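Glucose 1-dehydrogenase (Haloferax mediterranei, PDB 2B5W) catalyses the zinc-dependent oxidation of D-glucose to D-glucono-1,5-lactone, and of several other aldose sugars, using NADP(+) in preference to NAD(+) as electron acceptor. Local coordinates at residues 85-90 against 301-306; 32-37 against 145-150. The protein carries 1 engineered substitution. All blocks are in the same frame, centred on the assembly; numbering follows the deposited sequence.

Contact 1 of 2, residues 85-90 against 301-306. With NAP (NADP nicotinamide-adenine-dinucleotide phosphate), chain I.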
ATOM      1  N   PRO A  85      11.613  25.988   7.674  1.00 15.68           N
ATOM      2  CA  PRO A  85      11.932  25.609   6.288  1.00 17.61           C
ATOM      3  C   PRO A  85      11.634  24.145   5.998  1.00 17.39           C
ATOM      4  O   PRO A  85      11.875  23.256   6.847  1.00 15.88           O
ATOM      5  CB  PRO A  85      13.466  25.839   6.215  1.00 17.35           C
ATOM      6  CG  PRO A  85      13.929  25.540   7.607  1.00 16.02           C
ATOM      7  CD  PRO A  85      12.815  26.016   8.540  1.00 17.37           C
ATOM      8  N   THR A  86      11.217  23.858   4.760  1.00 15.75           N
ATOM      9  CA  THR A  86      11.191  22.481   4.298  1.00 15.26           C
ATOM     10  C   THR A  86      12.645  22.063   4.029  1.00 15.86           C
ATOM     11  O   THR A  86      13.574  22.886   4.072  1.00 18.07           O
ATOM     12  CB  THR A  86      10.359  22.292   3.033  1.00 17.77           C
ATOM     13  OG1 THR A  86      10.999  23.028   1.973  1.00 17.66           O
ATOM     14  CG2 THR A  86       8.961  22.850   3.187  1.00 20.60           C
ATOM     15  N   VAL A  87      12.816  20.795   3.786  1.00 16.83           N
ATOM     16  CA  VAL A  87      14.132  20.181   3.704  1.00 17.28           C
ATOM     17  C   VAL A  87      14.665  20.020   2.288  1.00 16.82           C
ATOM     18  O   VAL A  87      15.866  20.176   2.055  1.00 17.70           O
ATOM     19  CB  VAL A  87      14.088  18.824   4.415  1.00 14.96           C
ATOM     20  CG1 VAL A  87      15.452  18.157   4.398  1.00 15.58           C
ATOM     21  CG2 VAL A  87      13.651  19.012   5.888  1.00 19.31           C
ATOM     22  N   ARG A  88      13.793  19.730   1.309  1.00 17.58           N
ATOM     23  CA  ARG A  88      14.315  19.414  -0.009  1.00 18.53           C
ATOM     24  C   ARG A  88      14.475  20.619  -0.889  1.00 15.64           C
ATOM     25  O   ARG A  88      13.655  21.528  -0.906  1.00 17.44           O
ATOM     26  CB  ARG A  88      13.445  18.367  -0.699  1.00 18.60           C
ATOM     27  CG  ARG A  88      13.656  16.994  -0.160  1.00 17.17           C
ATOM     28  CD  ARG A  88      12.908  15.877  -0.846  1.00 18.07           C
ATOM     29  NE  ARG A  88      13.266  14.578  -0.273  1.00 18.07           N
ATOM     30  CZ  ARG A  88      12.922  13.414  -0.804  1.00 23.07           C
ATOM     31  NH1 ARG A  88      12.199  13.378  -1.912  1.00 19.36           N
ATOM     32  NH2 ARG A  88      13.340  12.277  -0.255  1.00 21.65           N
ATOM     33  N   ARG A  89      15.582  20.602  -1.618  1.00 16.83           N
ATOM     34  CA  ARG A  89      15.933  21.652  -2.583  1.00 20.34           C
ATOM     35  C   ARG A  89      16.368  20.976  -3.876  1.00 19.48           C
ATOM     36  O   ARG A  89      16.818  19.824  -3.880  1.00 20.18           O
ATOM     37  CB  ARG A  89      17.049  22.533  -2.036  1.00 18.98           C
ATOM     38  CG  ARG A  89      16.678  23.260  -0.760  1.00 18.31           C
ATOM     39  CD  ARG A  89      15.692  24.401  -0.925  1.00 17.45           C
ATOM     40  NE  ARG A  89      15.432  25.074   0.335  1.00 18.28           N
ATOM     41  CZ  ARG A  89      14.540  24.647   1.244  1.00 17.79           C
ATOM     42  NH1 ARG A  89      13.791  23.597   1.027  1.00 18.28           N
ATOM     43  NH2 ARG A  89      14.408  25.300   2.365  1.00 18.92           N
ATOM     44  N   PRO A  90      16.263  21.703  -4.977  1.00 20.24           N
ATOM     45  CA  PRO A  90      16.641  21.130  -6.277  1.00 20.79           C
ATOM     46  C   PRO A  90      18.094  20.724  -6.322  1.00 23.53           C
ATOM     47  O   PRO A  90      18.944  21.383  -5.690  1.00 26.16           O
ATOM     48  CB  PRO A  90      16.348  22.265  -7.276  1.00 28.00           C
ATOM     49  CG  PRO A  90      15.674  23.314  -6.568  1.00 34.24           C
ATOM     50  CD  PRO A  90      15.713  23.061  -5.101  1.00 20.55           C
ATOM     51  N   SER A 301       7.020   5.919   3.083  1.00 17.01           N
ATOM     52  CA  SER A 301       6.954   7.371   3.009  1.00 16.43           C
ATOM     53  C   SER A 301       8.261   7.988   3.427  1.00 16.92           C
ATOM     54  O   SER A 301       8.886   7.513   4.408  1.00 17.04           O
ATOM     55  CB  SER A 301       5.836   7.907   3.927  1.00 17.30           C
ATOM     56  OG  SER A 301       5.601   9.275   3.783  1.00 18.29           O
ATOM     57  N   VAL A 302       8.636   9.070   2.756  1.00 18.60           N
ATOM     58  CA  VAL A 302       9.825   9.838   3.123  1.00 16.57           C
ATOM     59  C   VAL A 302       9.579  11.304   2.929  1.00 16.14           C
ATOM     60  O   VAL A 302       8.826  11.716   2.020  1.00 17.14           O
ATOM     61  CB  VAL A 302      11.076   9.326   2.408  1.00 19.06           C
ATOM     62  CG1 VAL A 302      10.977   9.455   0.893  1.00 18.56           C
ATOM     63  CG2 VAL A 302      12.320   9.990   2.945  1.00 24.35           C
ATOM     64  N   ASN A 303      10.187  12.124   3.789  1.00 16.26           N
ATOM     65  CA  ASN A 303      10.127  13.565   3.663  1.00 14.15           C
ATOM     66  C   ASN A 303       8.684  14.050   3.862  1.00 16.32           C
ATOM     67  O   ASN A 303       7.835  13.319   4.421  1.00 15.33           O
ATOM     68  CB  ASN A 303      10.819  13.980   2.332  1.00 16.49           C
ATOM     69  CG  ASN A 303      11.147  15.472   2.243  1.00 19.89           C
ATOM     70  OD1 ASN A 303      11.975  16.011   3.018  1.00 23.55           O
ATOM     71  ND2 ASN A 303      10.550  16.132   1.291  1.00 16.65           N
ATOM     72  N   SER A 304       8.402  15.275   3.456  1.00 15.33           N
ATOM     73  CA  SER A 304       7.129  15.955   3.664  1.00 14.87           C
ATOM     74  C   SER A 304       7.201  17.273   2.966  1.00 15.33           C
ATOM     75  O   SER A 304       8.301  17.743   2.609  1.00 18.92           O
ATOM     76  CB  SER A 304       6.836  16.136   5.182  1.00 14.96           C
ATOM     77  OG  SER A 304       7.886  16.898   5.797  1.00 17.08           O
ATOM     78  N   HIS A 305       6.045  17.905   2.758  1.00 16.08           N
ATOM     79  CA  HIS A 305       6.039  19.186   2.083  1.00 18.20           C
ATOM     80  C   HIS A 305       5.083  20.162   2.737  1.00 18.78           C
ATOM     81  O   HIS A 305       4.585  19.933   3.843  1.00 16.64           O
ATOM     82  CB  HIS A 305       5.750  19.023   0.579  1.00 17.94           C
ATOM     83  CG  HIS A 305       6.349  20.120  -0.249  1.00 18.25           C
ATOM     84  ND1 HIS A 305       7.666  20.510  -0.118  1.00 21.86           N
ATOM     85  CD2 HIS A 305       5.787  20.951  -1.168  1.00 17.78           C
ATOM     86  CE1 HIS A 305       7.899  21.510  -0.958  1.00 24.63           C
ATOM     87  NE2 HIS A 305       6.771  21.800  -1.600  1.00 21.01           N
ATOM     88  N   VAL A 306       4.929  21.335   2.123  1.00 18.20           N
ATOM     89  CA  VAL A 306       4.325  22.481   2.764  1.00 17.97           C
ATOM     90  C   VAL A 306       2.995  22.158   3.440  1.00 15.47           C
ATOM     91  O   VAL A 306       2.794  22.558   4.575  1.00 16.81           O
ATOM     92  CB  VAL A 306       4.198  23.665   1.799  1.00 20.98           C
ATOM     93  CG1 VAL A 306       3.340  24.776   2.386  1.00 20.29           C
ATOM     94  CG2 VAL A 306       5.590  24.198   1.451  1.00 19.66           C
TER
HETATM   95  PA  NAP I 701      15.740   6.438  16.687  1.00 29.21           P
HETATM   96  O1A NAP I 701      16.982   5.741  16.402  1.00 41.82           O
HETATM   97  O2A NAP I 701      15.893   7.551  17.734  1.00 40.03           O
HETATM   98  O5B NAP I 701      14.634   5.446  17.219  1.00 25.06           O
HETATM   99  C5B NAP I 701      14.482   4.121  16.787  1.00 22.79           C
HETATM  100  C4B NAP I 701      13.954   3.434  18.027  1.00 18.07           C
HETATM  101  O4B NAP I 701      13.533   2.141  17.653  1.00 20.32           O
HETATM  102  C3B NAP I 701      15.003   3.289  19.147  1.00 22.94           C
HETATM  103  O3B NAP I 701      14.597   3.894  20.364  1.00 20.77           O
HETATM  104  C2B NAP I 701      15.172   1.775  19.289  1.00 22.46           C
HETATM  105  O2B NAP I 701      15.277   1.310  20.625  1.00 23.78           O
HETATM  106  C1B NAP I 701      13.903   1.239  18.673  1.00 23.06           C
HETATM  107  N9A NAP I 701      14.109  -0.074  18.093  1.00 20.89           N
HETATM  108  C8A NAP I 701      15.003  -0.408  17.102  1.00 22.29           C
HETATM  109  N7A NAP I 701      14.887  -1.726  16.855  1.00 21.06           N
HETATM  110  C5A NAP I 701      13.953  -2.247  17.719  1.00 21.56           C
HETATM  111  C6A NAP I 701      13.428  -3.525  17.936  1.00 23.68           C
HETATM  112  N6A NAP I 701      13.869  -4.615  17.274  1.00 23.39           N
HETATM  113  N1A NAP I 701      12.463  -3.704  18.900  1.00 22.08           N
HETATM  114  C2A NAP I 701      11.984  -2.641  19.636  1.00 22.32           C
HETATM  115  N3A NAP I 701      12.497  -1.371  19.437  1.00 20.37           N
HETATM  116  C4A NAP I 701      13.446  -1.182  18.487  1.00 19.56           C
HETATM  117  O3  NAP I 701      15.216   7.218  15.401  1.00 33.84           O
HETATM  118  PN  NAP I 701      13.996   8.263  15.199  1.00 24.15           P
HETATM  119  O1N NAP I 701      12.831   7.946  16.075  1.00 21.34           O
HETATM  120  O2N NAP I 701      14.474   9.678  15.091  1.00 24.69           O
HETATM  121  O5D NAP I 701      13.761   7.611  13.760  1.00 23.10           O
HETATM  122  C5D NAP I 701      13.084   6.376  13.628  1.00 23.51           C
HETATM  123  C4D NAP I 701      13.301   5.788  12.235  1.00 30.87           C
HETATM  124  O4D NAP I 701      12.679   6.659  11.287  1.00 23.56           O
HETATM  125  C3D NAP I 701      14.772   5.678  11.827  1.00 26.91           C
HETATM  126  O3D NAP I 701      15.016   4.468  11.138  1.00 26.03           O
HETATM  127  C2D NAP I 701      14.966   6.891  10.925  1.00 28.07           C
HETATM  128  O2D NAP I 701      16.035   6.801  10.020  1.00 28.05           O
HETATM  129  C1D NAP I 701      13.601   6.965  10.241  1.00 19.09           C
HETATM  130  N1N NAP I 701      13.185   8.288   9.759  1.00 22.93           N
HETATM  131  C2N NAP I 701      12.645   8.296   8.510  1.00 25.84           C
HETATM  132  C3N NAP I 701      12.141   9.460   8.002  1.00 24.97           C
HETATM  133  C7N NAP I 701      11.405   9.335   6.701  1.00 22.34           C
HETATM  134  O7N NAP I 701      11.104  10.580   6.156  1.00 23.14           O
HETATM  135  N7N NAP I 701      11.113   8.107   6.191  1.00 17.09           N
HETATM  136  C4N NAP I 701      12.201  10.666   8.712  1.00 23.49           C
HETATM  137  C5N NAP I 701      12.745  10.639   9.990  1.00 23.96           C
HETATM  138  C6N NAP I 701      13.215   9.430  10.524  1.00 23.61           C
HETATM  139  P2B NAP I 701      16.740   1.145  21.380  1.00 22.43           P
HETATM  140  O1X NAP I 701      17.372   2.420  21.603  1.00 22.30           O
HETATM  141  O2X NAP I 701      16.357   0.408  22.680  1.00 21.92           O
HETATM  142  O3X NAP I 701      17.642   0.254  20.521  1.00 23.12           O

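Contact 2 of 2, residues 32-37 against 145-150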
ATOM      1  N   THR A  32      18.376  31.889  12.755  1.00 17.17           N
ATOM      2  CA  THR A  32      18.032  30.616  13.395  1.00 15.08           C
ATOM      3  C   THR A  32      17.712  30.784  14.868  1.00 15.66           C
ATOM      4  O   THR A  32      18.458  31.436  15.606  1.00 17.16           O
ATOM      5  CB  THR A  32      19.177  29.642  13.218  1.00 16.43           C
ATOM      6  OG1 THR A  32      19.457  29.553  11.814  1.00 17.65           O
ATOM      7  CG2 THR A  32      18.810  28.267  13.691  1.00 17.26           C
ATOM      8  N   LEU A  33      16.587  30.207  15.296  1.00 14.87           N
ATOM      9  CA  LEU A  33      16.201  30.200  16.716  1.00 15.27           C
ATOM     10  C   LEU A  33      16.680  28.873  17.314  1.00 17.16           C
ATOM     11  O   LEU A  33      17.588  28.860  18.126  1.00 17.17           O
ATOM     12  CB  LEU A  33      14.688  30.387  16.899  1.00 14.55           C
ATOM     13  CG  LEU A  33      14.198  31.752  16.451  1.00 15.32           C
ATOM     14  CD1 LEU A  33      12.693  31.691  16.282  1.00 18.95           C
ATOM     15  CD2 LEU A  33      14.554  32.818  17.443  1.00 18.35           C
ATOM     16  N   ARG A  34      16.075  27.748  16.905  1.00 14.36           N
ATOM     17  CA  ARG A  34      16.419  26.409  17.406  1.00 15.31           C
ATOM     18  C   ARG A  34      16.425  25.400  16.287  1.00 14.71           C
ATOM     19  O   ARG A  34      15.665  25.528  15.331  1.00 16.86           O
ATOM     20  CB  ARG A  34      15.421  25.954  18.477  1.00 15.25           C
ATOM     21  CG  ARG A  34      15.527  26.747  19.770  1.00 18.51           C
ATOM     22  CD  ARG A  34      14.345  26.501  20.702  1.00 18.29           C
ATOM     23  NE  ARG A  34      14.608  27.134  21.984  1.00 17.45           N
ATOM     24  CZ  ARG A  34      14.034  26.769  23.096  1.00 17.49           C
ATOM     25  NH1 ARG A  34      13.081  25.855  23.091  1.00 17.22           N
ATOM     26  NH2 ARG A  34      14.399  27.358  24.249  1.00 21.17           N
ATOM     27  N   VAL A  35      17.275  24.386  16.397  1.00 14.10           N
ATOM     28  CA  VAL A  35      17.329  23.295  15.434  1.00 15.76           C
ATOM     29  C   VAL A  35      17.347  21.992  16.199  1.00 18.04           C
ATOM     30  O   VAL A  35      18.152  21.795  17.110  1.00 15.32           O
ATOM     31  CB  VAL A  35      18.563  23.375  14.512  1.00 15.78           C
ATOM     32  CG1 VAL A  35      18.497  22.303  13.456  1.00 17.47           C
ATOM     33  CG2 VAL A  35      18.682  24.736  13.910  1.00 16.43           C
ATOM     34  N   GLY A  36      16.413  21.112  15.897  1.00 15.64           N
ATOM     35  CA  GLY A  36      16.328  19.816  16.504  1.00 18.13           C
ATOM     36  C   GLY A  36      17.329  18.814  15.980  1.00 18.15           C
ATOM     37  O   GLY A  36      17.935  18.993  14.929  1.00 18.09           O
ATOM     38  N   VAL A  37      17.516  17.757  16.758  1.00 20.69           N
ATOM     39  CA  VAL A  37      18.370  16.625  16.414  1.00 20.43           C
ATOM     40  C   VAL A  37      17.495  15.372  16.411  1.00 18.45           C
ATOM     41  O   VAL A  37      16.625  15.201  17.254  1.00 21.58           O
ATOM     42  CB  VAL A  37      19.478  16.497  17.443  1.00 19.23           C
ATOM     43  CG1 VAL A  37      20.327  15.252  17.200  1.00 22.33           C
ATOM     44  CG2 VAL A  37      20.363  17.749  17.463  1.00 24.20           C
ATOM     45  N   LEU A 145       9.078  25.599  20.436  1.00 14.91           N
ATOM     46  CA  LEU A 145       9.153  24.195  20.073  1.00 14.39           C
ATOM     47  C   LEU A 145       8.990  23.997  18.564  1.00 12.40           C
ATOM     48  O   LEU A 145       8.643  22.884  18.091  1.00 14.67           O
ATOM     49  CB  LEU A 145       8.150  23.376  20.848  1.00 13.12           C
ATOM     50  CG  LEU A 145       8.320  23.408  22.351  1.00 16.17           C
ATOM     51  CD1 LEU A 145       7.250  22.502  22.998  1.00 17.72           C
ATOM     52  CD2 LEU A 145       9.746  22.968  22.760  1.00 19.68           C
ATOM     53  N   GLY A 146       9.387  25.014  17.801  1.00 13.52           N
ATOM     54  CA  GLY A 146       9.136  24.992  16.354  1.00 15.60           C
ATOM     55  C   GLY A 146       9.953  23.966  15.598  1.00 13.57           C
ATOM     56  O   GLY A 146       9.598  23.593  14.446  1.00 16.02           O
ATOM     57  N   PHE A 147      11.046  23.510  16.198  1.00 14.42           N
ATOM     58  CA  PHE A 147      11.823  22.408  15.672  1.00 13.75           C
ATOM     59  C   PHE A 147      11.070  21.084  15.625  1.00 17.02           C
ATOM     60  O   PHE A 147      11.602  20.137  15.093  1.00 17.30           O
ATOM     61  CB  PHE A 147      13.151  22.277  16.436  1.00 15.84           C
ATOM     62  CG  PHE A 147      12.978  21.974  17.893  1.00 14.52           C
ATOM     63  CD1 PHE A 147      12.879  20.655  18.354  1.00 14.87           C
ATOM     64  CD2 PHE A 147      12.919  22.998  18.833  1.00 12.71           C
ATOM     65  CE1 PHE A 147      12.691  20.415  19.701  1.00 15.83           C
ATOM     66  CE2 PHE A 147      12.726  22.745  20.137  1.00 14.64           C
ATOM     67  CZ  PHE A 147      12.626  21.475  20.594  1.00 19.40           C
ATOM     68  N   LEU A 148       9.882  21.005  16.230  1.00 14.16           N
ATOM     69  CA  LEU A 148       9.082  19.798  16.199  1.00 13.77           C
ATOM     70  C   LEU A 148       8.155  19.786  14.991  1.00 15.26           C
ATOM     71  O   LEU A 148       7.602  18.736  14.660  1.00 15.32           O
ATOM     72  CB  LEU A 148       8.227  19.656  17.447  1.00 14.05           C
ATOM     73  CG  LEU A 148       8.980  19.420  18.758  1.00 13.46           C
ATOM     74  CD1 LEU A 148       7.979  19.286  19.880  1.00 18.21           C
ATOM     75  CD2 LEU A 148       9.856  18.229  18.662  1.00 16.19           C
ATOM     76  N   ILE A 149       8.001  20.920  14.320  1.00 14.83           N
ATOM     77  CA  ILE A 149       7.081  20.984  13.141  1.00 14.70           C
ATOM     78  C   ILE A 149       7.593  20.063  12.021  1.00 15.39           C
ATOM     79  O   ILE A 149       6.805  19.317  11.431  1.00 14.31           O
ATOM     80  CB  ILE A 149       6.916  22.423  12.679  1.00 15.05           C
ATOM     81  CG1 ILE A 149       6.242  23.277  13.735  1.00 15.32           C
ATOM     82  CG2 ILE A 149       6.216  22.488  11.339  1.00 16.05           C
ATOM     83  CD1 ILE A 149       4.888  22.749  14.176  1.00 15.94           C
ATOM     84  N   GLU A 150       8.893  20.049  11.715  1.00 15.02           N
ATOM     85  CA  GLU A 150       9.350  19.129  10.694  1.00 14.30           C
ATOM     86  C   GLU A 150       9.117  17.659  11.032  1.00 15.18           C
ATOM     87  O   GLU A 150       8.563  16.923  10.219  1.00 15.51           O
ATOM     88  CB  GLU A 150      10.827  19.418  10.284  1.00 15.85           C
ATOM     89  CG  GLU A 150      11.263  18.708   8.999  1.00 14.33           C
ATOM     90  CD  GLU A 150      11.756  17.304   9.191  1.00 16.09           C
ATOM     91  OE1 GLU A 150      11.919  16.882  10.366  1.00 17.02           O
ATOM     92  OE2 GLU A 150      11.979  16.568   8.186  1.00 17.85           O
TER

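Contact 1 of 2, residues 85-90 against 301-306
The backbones of residues 85-90 and 301-306 come closest where Thr86 faces His305, their CA atoms 6.5 Å apart, and Val87 and Asn303 are the next pair along. No hydrogen bond joins the two segments. This is the interdomain seam of a zinc-containing alcohol dehydrogenase: residues 301-306 follow strand 297-300, an edge strand, within this chain, of the Rossmann-type parallel sheet, and lead into helix 306-318, with His305 as N-cap.

Arg88 and Asn303 carry about half of the contact, and Thr86 adds much of the rest. The arginine chain is extended from CG to NE, and its guanidinium plane lies only 15° from that of the Asn303 amide. Asn303 CB sits over one face of the guanidinium near its rim, while Arg88 CD reaches to 3.2 Å from Asn303 ND2. Since ND2 and NE are both donors, the two groups pack without bonding, and the charge is met elsewhere: NE makes a salt bridge with the substrate-binding Glu114, NH1 bonds Pro104 O, and Tyr112 adds a cation-pi contact. With Asn303 CG anti to the backbone N (chi1 -165°), that carbon comes to 3.4 Å from Arg88 NE. Asn303 OD1 lies 3.8 Å from Val87 CB. Farther along, the methyls Thr86 CG2 and Val306 CG2 meet at 4.0 Å.

On the cofactor side, two backbone groups grip the nicotinamide carboxamide of NADP. Its N7N donates to Ser301 O at 2.9 Å, and Asn303 N donates to O7N at 3.0 Å with an N-H...O angle of 159°, while Val302 CG2 lies 3.5 Å from the same O7N.

Contact 2 of 2, residues 32-37 against 145-150
Phe147 meets the strand at Gly36, where the two CA atoms are 5.3 Å apart, and the tight fit there illustrates how a glycine lets an aromatic side chain lie close against a backbone. Phe147 belongs to the short 3-10 segment 146-148 that leads into helix 149-164, and its first torsion (chi1 62°) puts CG between the backbone N and the carbonyl carbon, 4.1 Å from Gly36 N.

From the root outward, Phe147 CB touches the main chain first, at 3.5 Å from Gly36 N, and CG lies somewhat farther from the same nitrogen. The ring then divides its contacts. CD1 approaches Gly36 CA to 4.0 Å, and a CB on this residue would come within about 3.2 Å of CD1, too tight for the ring as placed. On its other branch, CD2 meets Arg34 CB at 3.9 Å, and CE2 lies 4.1 Å from Arg34 CD, so that the aliphatic part of the arginine runs past this branch. The guanidinium beyond is inclined by 43° to the ring; its NE forms a salt bridge with Glu353, NH1 bonds Glu144 O, and Leu145 CD2 comes up at its edge. An alanine in place of Phe147 would probably open a gap between Gly36 and the aliphatic chain of Arg34, leaving that chain without its ring neighbour.

Around the pair, Phe147 also packs on Ala351 of strand 349-353 and Val328 of strand 328-333, while Arg34 touches Val331 of the latter. The ring thus joins the 3-10 turn ahead of helix 149-164 to three strands of the mixed sheet, 27-37 included, and Leu145 beside it leans on Phe316 of helix 306-318.

Contacts 1 and 2 have centres 15 Å apart and touch each other through Val87 CG2 and Glu150 OE2, 3.7 Å from one another. Along the chain their segments alternate: 32-37, 85-90, 145-150, 301-306. In each, a segment of the GroES-like domain meets one of the C-terminal, Rossmann-related part. Helix 149-164 serves both, beginning in contact 2 and touching Val87, Ser301 and Ser304 of contact 1; helix 306-318 likewise borders both. Glu150, which binds the catalytic zinc and substrate, lies where they join, while contact 1 also holds the nicotinamide. Together they illustrate how an active site in this family is assembled between two domains.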